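Local structure of polyketide synthase/nonribosomal peptide synthetase hybrid RzxB (5IL6) at residues 56-61 with 80-85; 109-115 with 127-133. The protein contains a dehydratase domain of a trans-AT polyketide synthase that probably removes water from beta-hydroxyacyl intermediates during assembly of the macrolide rhizoxin. The contacts are given in a common frame with arbitrary orientation. Numbering follows the deposited sequence.

Interaction 1 (56-61 with 80-85); sequences MIVMIQ and ISDLSW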
ATOM      1  N   MET A  56       5.582   1.239  -1.030  1.00 20.22           N
ATOM      2  CA  MET A  56       6.612   0.229  -0.829  1.00 22.31           C
ATOM      3  C   MET A  56       6.116  -1.153  -1.235  1.00 19.08           C
ATOM      4  O   MET A  56       6.895  -1.967  -1.736  1.00 18.35           O
ATOM      5  CB  MET A  56       7.070   0.236   0.626  1.00 31.02           C
ATOM      6  CG  MET A  56       7.729   1.546   1.022  1.00 34.09           C
ATOM      7  SD  MET A  56       8.468   1.516   2.660  1.00 37.90           S
ATOM      8  CE  MET A  56       8.567   3.270   3.001  1.00 42.07           C
ATOM      9  N   ILE A  57       4.821  -1.425  -1.060  1.00 20.22           N
ATOM     10  CA  ILE A  57       4.249  -2.674  -1.557  1.00 19.10           C
ATOM     11  C   ILE A  57       4.380  -2.742  -3.073  1.00 18.75           C
ATOM     12  O   ILE A  57       4.750  -3.777  -3.639  1.00 18.84           O
ATOM     13  CB  ILE A  57       2.782  -2.806  -1.110  1.00 21.17           C
ATOM     14  CG1 ILE A  57       2.711  -3.060   0.398  1.00 20.78           C
ATOM     15  CG2 ILE A  57       2.072  -3.919  -1.887  1.00 22.98           C
ATOM     16  CD1 ILE A  57       1.310  -2.995   0.971  1.00 23.76           C
ATOM     17  N   VAL A  58       4.058  -1.641  -3.752  1.00 17.51           N
ATOM     18  CA  VAL A  58       4.165  -1.607  -5.208  1.00 18.48           C
ATOM     19  C   VAL A  58       5.614  -1.801  -5.635  1.00 17.81           C
ATOM     20  O   VAL A  58       5.898  -2.457  -6.643  1.00 20.18           O
ATOM     21  CB  VAL A  58       3.585  -0.288  -5.750  1.00 19.06           C
ATOM     22  CG1 VAL A  58       3.860  -0.146  -7.244  1.00 23.31           C
ATOM     23  CG2 VAL A  58       2.090  -0.215  -5.468  1.00 20.00           C
ATOM     24  N   MET A  59       6.550  -1.226  -4.883  1.00 20.19           N
ATOM     25  CA  MET A  59       7.960  -1.391  -5.216  1.00 22.47           C
ATOM     26  C   MET A  59       8.381  -2.849  -5.111  1.00 22.10           C
ATOM     27  O   MET A  59       9.150  -3.342  -5.944  1.00 20.60           O
ATOM     28  CB  MET A  59       8.800  -0.511  -4.298  1.00 25.30           C
ATOM     29  CG  MET A  59      10.284  -0.467  -4.632  1.00 42.22           C
ATOM     30  SD  MET A  59      11.223   0.608  -3.524  1.00 44.75           S
ATOM     31  CE  MET A  59      10.066   1.955  -3.281  1.00 23.91           C
ATOM     32  N   ILE A  60       7.891  -3.556  -4.094  1.00 20.32           N
ATOM     33  CA  ILE A  60       8.189  -4.979  -3.967  1.00 19.20           C
ATOM     34  C   ILE A  60       7.601  -5.746  -5.141  1.00 21.65           C
ATOM     35  O   ILE A  60       8.253  -6.623  -5.719  1.00 22.60           O
ATOM     36  CB  ILE A  60       7.663  -5.516  -2.622  1.00 20.04           C
ATOM     37  CG1 ILE A  60       8.399  -4.834  -1.466  1.00 26.68           C
ATOM     38  CG2 ILE A  60       7.832  -7.033  -2.545  1.00 22.69           C
ATOM     39  CD1 ILE A  60       7.826  -5.142  -0.094  1.00 25.65           C
ATOM     40  N   GLN A  61       6.358  -5.426  -5.513  1.00 23.00           N
ATOM     41  CA  GLN A  61       5.725  -6.098  -6.642  1.00 23.53           C
ATOM     42  C   GLN A  61       6.499  -5.854  -7.933  1.00 24.37           C
ATOM     43  O   GLN A  61       6.714  -6.781  -8.722  1.00 25.57           O
ATOM     44  CB  GLN A  61       4.277  -5.628  -6.781  1.00 26.45           C
ATOM     45  CG  GLN A  61       3.385  -6.040  -5.614  1.00 34.42           C
ATOM     46  CD  GLN A  61       2.049  -5.323  -5.603  1.00 33.68           C
ATOM     47  OE1 GLN A  61       1.888  -4.270  -6.221  1.00 30.25           O
ATOM     48  NE2 GLN A  61       1.077  -5.895  -4.901  1.00 28.92           N
ATOM     49  N   ILE A  80       2.993 -11.382  -1.216  1.00 23.31           N
ATOM     50  CA  ILE A  80       3.895 -10.758  -0.258  1.00 25.07           C
ATOM     51  C   ILE A  80       3.366 -11.082   1.130  1.00 26.97           C
ATOM     52  O   ILE A  80       2.169 -10.924   1.394  1.00 23.88           O
ATOM     53  CB  ILE A  80       3.994  -9.240  -0.486  1.00 26.09           C
ATOM     54  CG1 ILE A  80       4.538  -8.953  -1.891  1.00 26.53           C
ATOM     55  CG2 ILE A  80       4.870  -8.590   0.581  1.00 27.40           C
ATOM     56  CD1 ILE A  80       4.399  -7.504  -2.322  1.00 25.10           C
ATOM     57  N   SER A  81       4.248 -11.554   2.008  1.00 24.93           N
ATOM     58  CA  SER A  81       3.844 -12.079   3.303  1.00 27.79           C
ATOM     59  C   SER A  81       4.696 -11.483   4.413  1.00 28.28           C
ATOM     60  O   SER A  81       5.878 -11.181   4.222  1.00 25.45           O
ATOM     61  CB  SER A  81       3.961 -13.608   3.340  1.00 28.96           C
ATOM     62  OG  SER A  81       3.110 -14.210   2.381  1.00 33.64           O
ATOM     63  N   ASP A  82       4.074 -11.327   5.582  1.00 27.86           N
ATOM     64  CA  ASP A  82       4.760 -10.888   6.795  1.00 26.26           C
ATOM     65  C   ASP A  82       5.565  -9.618   6.540  1.00 23.12           C
ATOM     66  O   ASP A  82       6.757  -9.528   6.841  1.00 20.89           O
ATOM     67  CB  ASP A  82       5.649 -11.998   7.349  1.00 30.11           C
ATOM     68  CG  ASP A  82       4.856 -13.201   7.803  1.00 41.23           C
ATOM     69  OD1 ASP A  82       3.633 -13.058   8.019  1.00 37.30           O
ATOM     70  OD2 ASP A  82       5.452 -14.286   7.951  1.00 48.22           O
ATOM     71  N   LEU A  83       4.891  -8.627   5.975  1.00 21.90           N
ATOM     72  CA  LEU A  83       5.498  -7.332   5.723  1.00 21.52           C
ATOM     73  C   LEU A  83       5.386  -6.471   6.971  1.00 21.67           C
ATOM     74  O   LEU A  83       4.378  -6.510   7.679  1.00 19.49           O
ATOM     75  CB  LEU A  83       4.824  -6.645   4.535  1.00 19.18           C
ATOM     76  CG  LEU A  83       5.295  -5.242   4.138  1.00 22.51           C
ATOM     77  CD1 LEU A  83       5.032  -5.027   2.659  1.00 27.02           C
ATOM     78  CD2 LEU A  83       4.607  -4.143   4.945  1.00 24.95           C
ATOM     79  N   SER A  84       6.435  -5.707   7.242  1.00 21.05           N
ATOM     80  CA  SER A  84       6.420  -4.733   8.320  1.00 23.66           C
ATOM     81  C   SER A  84       6.982  -3.418   7.809  1.00 23.27           C
ATOM     82  O   SER A  84       7.991  -3.398   7.099  1.00 22.29           O
ATOM     83  CB  SER A  84       7.236  -5.222   9.525  1.00 29.24           C
ATOM     84  OG  SER A  84       8.481  -5.746   9.108  1.00 37.07           O
ATOM     85  N   TRP A  85       6.313  -2.326   8.162  1.00 24.19           N
ATOM     86  CA  TRP A  85       6.817  -0.984   7.922  1.00 23.99           C
ATOM     87  C   TRP A  85       7.521  -0.509   9.181  1.00 23.35           C
ATOM     88  O   TRP A  85       6.972  -0.620  10.282  1.00 24.97           O
ATOM     89  CB  TRP A  85       5.692  -0.011   7.566  1.00 22.90           C
ATOM     90  CG  TRP A  85       5.098  -0.188   6.207  1.00 22.90           C
ATOM     91  CD1 TRP A  85       5.596   0.284   5.028  1.00 26.35           C
ATOM     92  CD2 TRP A  85       3.876  -0.863   5.885  1.00 20.87           C
ATOM     93  NE1 TRP A  85       4.763  -0.061   3.991  1.00 25.50           N
ATOM     94  CE2 TRP A  85       3.699  -0.765   4.491  1.00 23.96           C
ATOM     95  CE3 TRP A  85       2.915  -1.541   6.642  1.00 22.30           C
ATOM     96  CZ2 TRP A  85       2.604  -1.325   3.836  1.00 24.52           C
ATOM     97  CZ3 TRP A  85       1.828  -2.095   5.990  1.00 29.90           C
ATOM     98  CH2 TRP A  85       1.682  -1.983   4.601  1.00 26.12           C
TER
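Residues 80-85 pack against one flank of helix 53-67, a crossing measured at 137° between the N-to-C directions of 56-61 and 83-85, whose axes approach to 11.2 Å. Ile80 has the largest area covered by the other segment, 77 Å². Its CD1 enters the space between three helix residues, lying 3.5 Å from Ile60 CG2, 3.7 Å from Gln61 CG and 4.0 Å from the backbone O of Ile57. At Asp82 the chain turns a corner with phi/psi of 51/52, and Leu83 again directs its CA-to-CB bond toward the helix. Leu83 CD1 bridges one helical turn, 3.8 Å from Ile57 CG1 and 3.9 Å from Ile60 CD1. Trp85 closes the row with its indole presented edge-on: Ile57 CD1 lies 3.6 Å from Trp85 CZ2, near the ring plane, and Met56 SD is 3.9 Å from Trp85 CD1. The sulfur sits 82° off the normal of the five-membered ring, 4.9 Å from its centroid, a Met-aromatic contact at the edge. A central helix wrapped by a curved antiparallel sheet is the hot dog fold, the clan to which this dehydratase domain belongs. With no hydrogen bond between the segments and every touching residue buried, helix and sheet are joined here by apolar side-chain fit, supplemented by the sulfur-aromatic contact.

Interaction 2 (109-115 with 127-133); sequences GDYRIGI and HCQARAS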
ATOM      1  N   GLY A 109      12.044 -20.416  -4.577  1.00 45.96           N
ATOM      2  CA  GLY A 109      10.732 -19.802  -4.511  1.00 45.21           C
ATOM      3  C   GLY A 109      10.436 -19.041  -3.240  1.00 41.96           C
ATOM      4  O   GLY A 109       9.304 -18.581  -3.062  1.00 41.29           O
ATOM      5  N   ASP A 110      11.413 -18.889  -2.350  1.00 36.06           N
ATOM      6  CA  ASP A 110      11.235 -18.189  -1.079  1.00 40.03           C
ATOM      7  C   ASP A 110      12.094 -16.928  -1.118  1.00 37.39           C
ATOM      8  O   ASP A 110      13.312 -16.988  -0.931  1.00 35.69           O
ATOM      9  CB  ASP A 110      11.608 -19.096   0.090  1.00 48.78           C
ATOM     10  CG  ASP A 110      11.677 -18.354   1.411  1.00 54.68           C
ATOM     11  OD1 ASP A 110      11.010 -17.307   1.549  1.00 55.41           O
ATOM     12  OD2 ASP A 110      12.398 -18.827   2.316  1.00 55.50           O
ATOM     13  N   TYR A 111      11.453 -15.786  -1.352  1.00 31.07           N
ATOM     14  CA  TYR A 111      12.145 -14.519  -1.542  1.00 28.44           C
ATOM     15  C   TYR A 111      12.066 -13.656  -0.288  1.00 27.58           C
ATOM     16  O   TYR A 111      11.054 -13.654   0.421  1.00 24.19           O
ATOM     17  CB  TYR A 111      11.551 -13.763  -2.730  1.00 26.85           C
ATOM     18  CG  TYR A 111      11.375 -14.637  -3.952  1.00 29.65           C
ATOM     19  CD1 TYR A 111      12.472 -15.031  -4.711  1.00 31.02           C
ATOM     20  CD2 TYR A 111      10.116 -15.086  -4.335  1.00 32.73           C
ATOM     21  CE1 TYR A 111      12.318 -15.837  -5.825  1.00 36.30           C
ATOM     22  CE2 TYR A 111       9.950 -15.892  -5.446  1.00 38.44           C
ATOM     23  CZ  TYR A 111      11.055 -16.268  -6.187  1.00 42.81           C
ATOM     24  OH  TYR A 111      10.894 -17.073  -7.293  1.00 46.42           O
ATOM     25  N   ARG A 112      13.144 -12.920  -0.027  1.00 28.61           N
ATOM     26  CA  ARG A 112      13.241 -11.999   1.099  1.00 28.85           C
ATOM     27  C   ARG A 112      13.569 -10.612   0.568  1.00 23.14           C
ATOM     28  O   ARG A 112      14.452 -10.464  -0.285  1.00 22.95           O
ATOM     29  CB  ARG A 112      14.314 -12.460   2.092  1.00 42.72           C
ATOM     30  CG  ARG A 112      14.117 -13.884   2.574  1.00 63.41           C
ATOM     31  CD  ARG A 112      12.846 -14.023   3.399  1.00 81.36           C
ATOM     32  NE  ARG A 112      12.546 -15.420   3.699  1.00100.04           N
ATOM     33  CZ  ARG A 112      12.903 -16.063   4.808  1.00117.42           C
ATOM     34  NH1 ARG A 112      13.579 -15.443   5.768  1.00122.36           N
ATOM     35  NH2 ARG A 112      12.571 -17.338   4.958  1.00126.51           N
ATOM     36  N   ILE A 113      12.865  -9.601   1.074  1.00 20.81           N
ATOM     37  CA  ILE A 113      13.025  -8.229   0.611  1.00 20.43           C
ATOM     38  C   ILE A 113      13.318  -7.314   1.793  1.00 21.58           C
ATOM     39  O   ILE A 113      12.719  -7.450   2.866  1.00 23.43           O
ATOM     40  CB  ILE A 113      11.773  -7.734  -0.140  1.00 29.52           C
ATOM     41  CG1 ILE A 113      11.506  -8.620  -1.356  1.00 37.75           C
ATOM     42  CG2 ILE A 113      11.945  -6.274  -0.554  1.00 32.32           C
ATOM     43  CD1 ILE A 113      10.484  -9.704  -1.096  1.00 41.29           C
ATOM     44  N   GLY A 114      14.226  -6.379   1.580  1.00 23.77           N
ATOM     45  CA  GLY A 114      14.414  -5.269   2.501  1.00 21.03           C
ATOM     46  C   GLY A 114      14.528  -3.973   1.732  1.00 22.86           C
ATOM     47  O   GLY A 114      15.180  -3.910   0.692  1.00 21.63           O
ATOM     48  N   ILE A 115      13.874  -2.937   2.251  1.00 22.94           N
ATOM     49  CA  ILE A 115      13.907  -1.599   1.668  1.00 22.80           C
ATOM     50  C   ILE A 115      14.539  -0.669   2.691  1.00 23.89           C
ATOM     51  O   ILE A 115      14.096  -0.621   3.845  1.00 22.21           O
ATOM     52  CB  ILE A 115      12.500  -1.110   1.278  1.00 20.91           C
ATOM     53  CG1 ILE A 115      11.876  -2.057   0.248  1.00 21.66           C
ATOM     54  CG2 ILE A 115      12.556   0.321   0.735  1.00 27.71           C
ATOM     55  CD1 ILE A 115      10.430  -1.740  -0.099  1.00 20.38           C
ATOM     56  N   HIS A 127      13.515   0.478   6.225  1.00 23.95           N
ATOM     57  CA  HIS A 127      12.192   1.087   6.150  1.00 24.68           C
ATOM     58  C   HIS A 127      11.075   0.074   5.971  1.00 24.81           C
ATOM     59  O   HIS A 127       9.962   0.307   6.452  1.00 28.49           O
ATOM     60  CB  HIS A 127      12.140   2.094   4.996  1.00 23.40           C
ATOM     61  CG  HIS A 127      12.914   3.349   5.254  1.00 25.18           C
ATOM     62  ND1 HIS A 127      12.441   4.362   6.061  1.00 24.66           N
ATOM     63  CD2 HIS A 127      14.130   3.754   4.817  1.00 27.74           C
ATOM     64  CE1 HIS A 127      13.330   5.338   6.106  1.00 30.01           C
ATOM     65  NE2 HIS A 127      14.365   4.993   5.361  1.00 27.61           N
ATOM     66  N   CYS A 128      11.343  -1.041   5.299  1.00 22.12           N
ATOM     67  CA  CYS A 128      10.324  -2.046   5.046  1.00 20.75           C
ATOM     68  C   CYS A 128      11.005  -3.391   4.857  1.00 22.64           C
ATOM     69  O   CYS A 128      12.088  -3.472   4.272  1.00 22.86           O
ATOM     70  CB  CYS A 128       9.482  -1.694   3.812  1.00 20.95           C
ATOM     71  SG  CYS A 128       8.134  -2.863   3.465  1.00 23.33           S
ATOM     72  N   GLN A 129      10.361  -4.437   5.360  1.00 20.97           N
ATOM     73  CA  GLN A 129      10.880  -5.792   5.294  1.00 26.16           C
ATOM     74  C   GLN A 129       9.713  -6.732   5.043  1.00 23.01           C
ATOM     75  O   GLN A 129       8.632  -6.545   5.604  1.00 21.06           O
ATOM     76  CB  GLN A 129      11.610  -6.156   6.595  1.00 43.07           C
ATOM     77  CG  GLN A 129      12.065  -7.601   6.711  1.00 60.97           C
ATOM     78  CD  GLN A 129      12.374  -7.981   8.144  1.00 75.69           C
ATOM     79  OE1 GLN A 129      13.527  -8.235   8.498  1.00 81.84           O
ATOM     80  NE2 GLN A 129      11.343  -8.018   8.981  1.00 79.24           N
ATOM     81  N   ALA A 130       9.923  -7.724   4.184  1.00 22.80           N
ATOM     82  CA  ALA A 130       8.869  -8.680   3.879  1.00 24.12           C
ATOM     83  C   ALA A 130       9.487  -9.903   3.222  1.00 23.72           C
ATOM     84  O   ALA A 130      10.671  -9.923   2.878  1.00 20.76           O
ATOM     85  CB  ALA A 130       7.800  -8.061   2.972  1.00 24.86           C
ATOM     86  N   ARG A 131       8.655 -10.924   3.043  1.00 24.17           N
ATOM     87  CA  ARG A 131       8.997 -12.101   2.262  1.00 27.08           C
ATOM     88  C   ARG A 131       7.931 -12.283   1.192  1.00 28.83           C
ATOM     89  O   ARG A 131       6.786 -11.853   1.360  1.00 33.49           O
ATOM     90  CB  ARG A 131       9.109 -13.363   3.138  1.00 37.91           C
ATOM     91  CG  ARG A 131       7.775 -14.007   3.473  1.00 55.09           C
ATOM     92  CD  ARG A 131       7.923 -15.202   4.392  1.00 69.83           C
ATOM     93  NE  ARG A 131       6.734 -16.052   4.307  1.00 80.53           N
ATOM     94  CZ  ARG A 131       5.858 -16.247   5.290  1.00 89.74           C
ATOM     95  NH1 ARG A 131       6.018 -15.667   6.473  1.00 93.48           N
ATOM     96  NH2 ARG A 131       4.813 -17.040   5.093  1.00 94.04           N
ATOM     97  N   ALA A 132       8.319 -12.896   0.076  1.00 29.14           N
ATOM     98  CA  ALA A 132       7.419 -13.031  -1.057  1.00 30.76           C
ATOM     99  C   ALA A 132       7.526 -14.429  -1.648  1.00 37.51           C
ATOM    100  O   ALA A 132       8.432 -15.206  -1.330  1.00 32.47           O
ATOM    101  CB  ALA A 132       7.713 -11.971  -2.124  1.00 26.30           C
ATOM    102  N   SER A 133       6.575 -14.737  -2.522  1.00 41.08           N
ATOM    103  CA  SER A 133       6.511 -16.018  -3.219  1.00 38.18           C
ATOM    104  C   SER A 133       5.523 -15.859  -4.370  1.00 38.45           C
ATOM    105  O   SER A 133       4.939 -14.789  -4.568  1.00 38.23           O
ATOM    106  CB  SER A 133       6.095 -17.145  -2.273  1.00 36.39           C
ATOM    107  OG  SER A 133       4.797 -16.914  -1.755  1.00 41.42           O
TER
HETATM  108  O   HOH W   1       8.618 -16.614   0.981  1.00 34.56           O
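Ile115, with 82 Å² covered by the opposite strand, has the largest share of this antiparallel pairing between 109-115 and 127-133. Its CB lies 4.0 Å from Cys128 CB, and its backbone takes part in three hydrogen bonds: Ile115 N to Cys128 O at 2.7 Å, and Ile115 O accepting from His127 N at 2.7 Å and Cys128 N at 3.1 Å. Two residues thus face one, which defines a classic beta bulge. Ile113 follows with 69 Å². It forms a hydrogen-bonded pair with Ala130 (Ile113 N to Ala130 O, 2.9 Å; Ala130 N to Ile113 O, 3.1 Å), while its CD1 reaches diagonally to Ala132 CB at 3.7 Å. The segments belong to a beta hairpin of the hot dog sheet, and the face carrying Ile113, Ile115, Cys128 and Ala132 is turned to helix 53-67, where Ile60 meets both isoleucines. Ala132, at 63 Å², pairs with Tyr111 through Tyr111 N to Ala132 O at 3.1 Å and Ala132 N to Tyr111 O at 2.9 Å. A water also donates to Ala132 O (2.7 Å) and to Asp110 OD1 (2.6 Å); the Asp110 carboxylate forms a salt bridge with Arg112, NH2 to OD2 3.0 Å, though Arg112 is poorly ordered.

In the fold
The centres of the two interactions lie 7 Å apart, and they follow in series along the chain, interaction 1 closing before interaction 2 opens. Both reach the same antiparallel sheet: strands 77-85 and 124-135 are neighbours in it, and 110-118 follows on the far side of 124-135. Direct contacts connect them. Met56 SD packs 3.6 Å from Cys128 CB, Leu83 CB lies 3.6 Å from Ala130 CB, and Asp82 forms a salt bridge with Arg131. Interaction 1 sets helix 53-67 against the sheet and interaction 2 pairs adjoining strands of it, so both belong to the N-terminal of the two hot dog units that make up the dehydratase's double hot dog fold.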